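Long-range contact in ribosome-associated protein Y (PSrp-1) (Clostridium acetobutylicum, PDB 3KA5), which is probably required for pairing active 70S ribosomes into translationally inactive 100S dimers in stationary phase, this chain being its C-terminal domain: residues Lys11-Glu16 / Asn28-Gln33. Residues are numbered along the deposited sequence; the frame is centred on the assembly and turned at random.
Sequences KPMSEE and NFFVFQ
Met13, a selenomethionine, packs against two phenylalanines of strand 29-34 just before helix 15-25 begins. Its CG sits 3.6 Å from CD1 of Phe32, and this is the tight, buried part of the contact. Chi1 of Met13 (58°) puts CG between the backbone N and the carbonyl carbon, where it lies against that ring atom. The Met13 carbonyl O lies at the edge of the same ring, in its plane, 3.5 Å from CE1. Beyond CG, SE reaches inward to the edge of the Phe30 ring, 4.0 Å from CE2, in a Met-aromatic contact. A second, oblique one runs from SE to the Phe32 ring. Phe30 and Phe32 are buried; helix 15-25 and strand 39-45 also cover them. CZ of Phe32 meets CA of Glu15, 3.8 Å away, at the first turn of the helix.

A backbone bond joins the segments: Met13 N donates to Gln33 O at 2.9 Å. Pro12 CA adds a CH···O contact to the same oxygen, at 3.1 Å. The solvent side is more open. There the exposed Pro12 ring lies beside CB and CG of partly exposed Gln33, both side chains pointing the same way. A water accepts from Gln33 N and donates to Lys11 O, bridging the two backbones.

Ser14 is the N-cap, with OG bonded to Glu17 N. The contact joins the helix start to the strand that is outermost in this chain's three-stranded antiparallel sheet. Apolar burial and backbone bonding together make this tie, leaving the Glu15 carboxylate to pair with Lys4 of the second subunit.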
loop_
_atom_site.group_PDB
_atom_site.type_symbol
_atom_site.label_atom_id
_atom_site.label_comp_id
_atom_site.label_asym_id
_atom_site.label_seq_id
_atom_site.Cartn_x
_atom_site.Cartn_y
_atom_site.Cartn_z
ATOM N N LYS B 11 -6.084 11.441 -7.829
ATOM C CA LYS B 11 -5.291 11.836 -8.985
ATOM C C LYS B 11 -3.835 11.388 -8.920
ATOM O O LYS B 11 -3.230 11.354 -7.846
ATOM C CB LYS B 11 -5.380 13.356 -9.143
ATOM C CG LYS B 11 -6.830 13.829 -9.200
ATOM C CD LYS B 11 -6.978 15.333 -9.037
ATOM C CE LYS B 11 -6.693 16.081 -10.321
ATOM N NZ LYS B 11 -7.040 17.525 -10.177
ATOM N N PRO B 12 -3.255 11.034 -10.078
ATOM C CA PRO B 12 -1.863 10.583 -10.175
ATOM C C PRO B 12 -0.883 11.639 -9.686
ATOM O O PRO B 12 -1.116 12.839 -9.847
ATOM C CB PRO B 12 -1.689 10.312 -11.668
ATOM C CG PRO B 12 -3.067 9.932 -12.106
ATOM C CD PRO B 12 -3.916 10.952 -11.390
HETATM N N MSE B 13 0.213 11.188 -9.082
HETATM C CA MSE B 13 1.236 12.094 -8.590
HETATM C C MSE B 13 2.597 11.420 -8.609
HETATM O O MSE B 13 2.697 10.210 -8.796
HETATM C CB MSE B 13 0.910 12.563 -7.171
HETATM C CG MSE B 13 0.749 11.458 -6.158
HETATM SE SE MSE B 13 0.501 12.190 -4.385
HETATM C CE MSE B 13 -1.360 12.654 -4.493
ATOM N N SER B 14 3.644 12.217 -8.423
ATOM C CA SER B 14 5.010 11.711 -8.423
ATOM C C SER B 14 5.316 11.087 -7.075
ATOM O O SER B 14 4.663 11.402 -6.077
ATOM C CB SER B 14 5.994 12.855 -8.670
ATOM O OG SER B 14 6.052 13.707 -7.538
ATOM N N GLU B 15 6.315 10.214 -7.032
ATOM C CA GLU B 15 6.674 9.578 -5.773
ATOM C C GLU B 15 7.093 10.615 -4.728
ATOM O O GLU B 15 6.802 10.452 -3.544
ATOM C CB GLU B 15 7.790 8.548 -5.993
ATOM C CG GLU B 15 9.002 9.078 -6.736
ATOM C CD GLU B 15 10.032 7.998 -7.003
ATOM O OE1 GLU B 15 9.669 6.968 -7.608
ATOM O OE2 GLU B 15 11.203 8.180 -6.610
ATOM N N GLU B 16 7.768 11.681 -5.161
ATOM C CA GLU B 16 8.194 12.739 -4.241
ATOM C C GLU B 16 6.982 13.449 -3.649
ATOM O O GLU B 16 6.941 13.752 -2.453
ATOM C CB GLU B 16 9.065 13.786 -4.954
ATOM C CG GLU B 16 10.469 13.343 -5.329
ATOM C CD GLU B 16 10.505 12.436 -6.547
ATOM O OE1 GLU B 16 9.525 12.422 -7.326
ATOM O OE2 GLU B 16 11.529 11.743 -6.736
ATOM N N ASN B 28 1.616 6.739 7.959
ATOM C CA ASN B 28 2.807 5.884 7.967
ATOM C C ASN B 28 3.034 5.205 6.618
ATOM O O ASN B 28 4.107 4.670 6.353
ATOM C CB ASN B 28 2.684 4.824 9.069
ATOM C CG ASN B 28 2.773 5.420 10.467
ATOM O OD1 ASN B 28 2.447 4.762 11.457
ATOM N ND2 ASN B 28 3.228 6.664 10.554
ATOM N N PHE B 29 2.005 5.194 5.781
ATOM C CA PHE B 29 2.120 4.642 4.441
ATOM C C PHE B 29 1.095 5.402 3.614
ATOM O O PHE B 29 0.160 5.971 4.171
ATOM C CB PHE B 29 1.876 3.127 4.432
ATOM C CG PHE B 29 0.453 2.727 4.647
ATOM C CD1 PHE B 29 -0.437 2.673 3.580
ATOM C CD2 PHE B 29 0.009 2.374 5.911
ATOM C CE1 PHE B 29 -1.760 2.261 3.774
ATOM C CE2 PHE B 29 -1.311 1.962 6.115
ATOM C CZ PHE B 29 -2.192 1.906 5.043
ATOM N N PHE B 30 1.272 5.433 2.301
ATOM C CA PHE B 30 0.367 6.207 1.451
ATOM C C PHE B 30 0.251 5.535 0.086
ATOM O O PHE B 30 1.256 5.301 -0.589
ATOM C CB PHE B 30 0.943 7.631 1.327
ATOM C CG PHE B 30 0.029 8.626 0.658
ATOM C CD1 PHE B 30 -1.048 9.182 1.345
ATOM C CD2 PHE B 30 0.284 9.051 -0.638
ATOM C CE1 PHE B 30 -1.843 10.160 0.747
ATOM C CE2 PHE B 30 -0.504 10.021 -1.240
ATOM C CZ PHE B 30 -1.567 10.576 -0.549
ATOM N N VAL B 31 -0.978 5.201 -0.305
ATOM C CA VAL B 31 -1.238 4.547 -1.583
ATOM C C VAL B 31 -1.538 5.613 -2.624
ATOM O O VAL B 31 -2.325 6.525 -2.372
ATOM C CB VAL B 31 -2.462 3.601 -1.480
ATOM C CG1 VAL B 31 -2.662 2.859 -2.791
ATOM C CG2 VAL B 31 -2.267 2.627 -0.325
ATOM N N PHE B 32 -0.922 5.510 -3.795
ATOM C CA PHE B 32 -1.161 6.504 -4.832
ATOM C C PHE B 32 -0.941 5.961 -6.235
ATOM O O PHE B 32 -0.298 4.928 -6.429
ATOM C CB PHE B 32 -0.251 7.719 -4.612
ATOM C CG PHE B 32 1.207 7.458 -4.914
ATOM C CD1 PHE B 32 1.809 8.026 -6.026
ATOM C CD2 PHE B 32 1.974 6.648 -4.077
ATOM C CE1 PHE B 32 3.157 7.792 -6.313
ATOM C CE2 PHE B 32 3.324 6.407 -4.354
ATOM C CZ PHE B 32 3.914 6.982 -5.473
ATOM N N GLN B 33 -1.491 6.669 -7.211
ATOM C CA GLN B 33 -1.337 6.301 -8.611
ATOM C C GLN B 33 -0.085 7.041 -9.060
ATOM O O GLN B 33 -0.080 8.267 -9.095
ATOM C CB GLN B 33 -2.549 6.790 -9.408
ATOM C CG GLN B 33 -2.434 6.624 -10.908
ATOM C CD GLN B 33 -2.734 5.216 -11.361
ATOM O OE1 GLN B 33 -2.039 4.271 -10.991
ATOM N NE2 GLN B 33 -3.778 5.066 -12.168
HETATM O O HOH W 1 -2.858 8.982 -6.402
#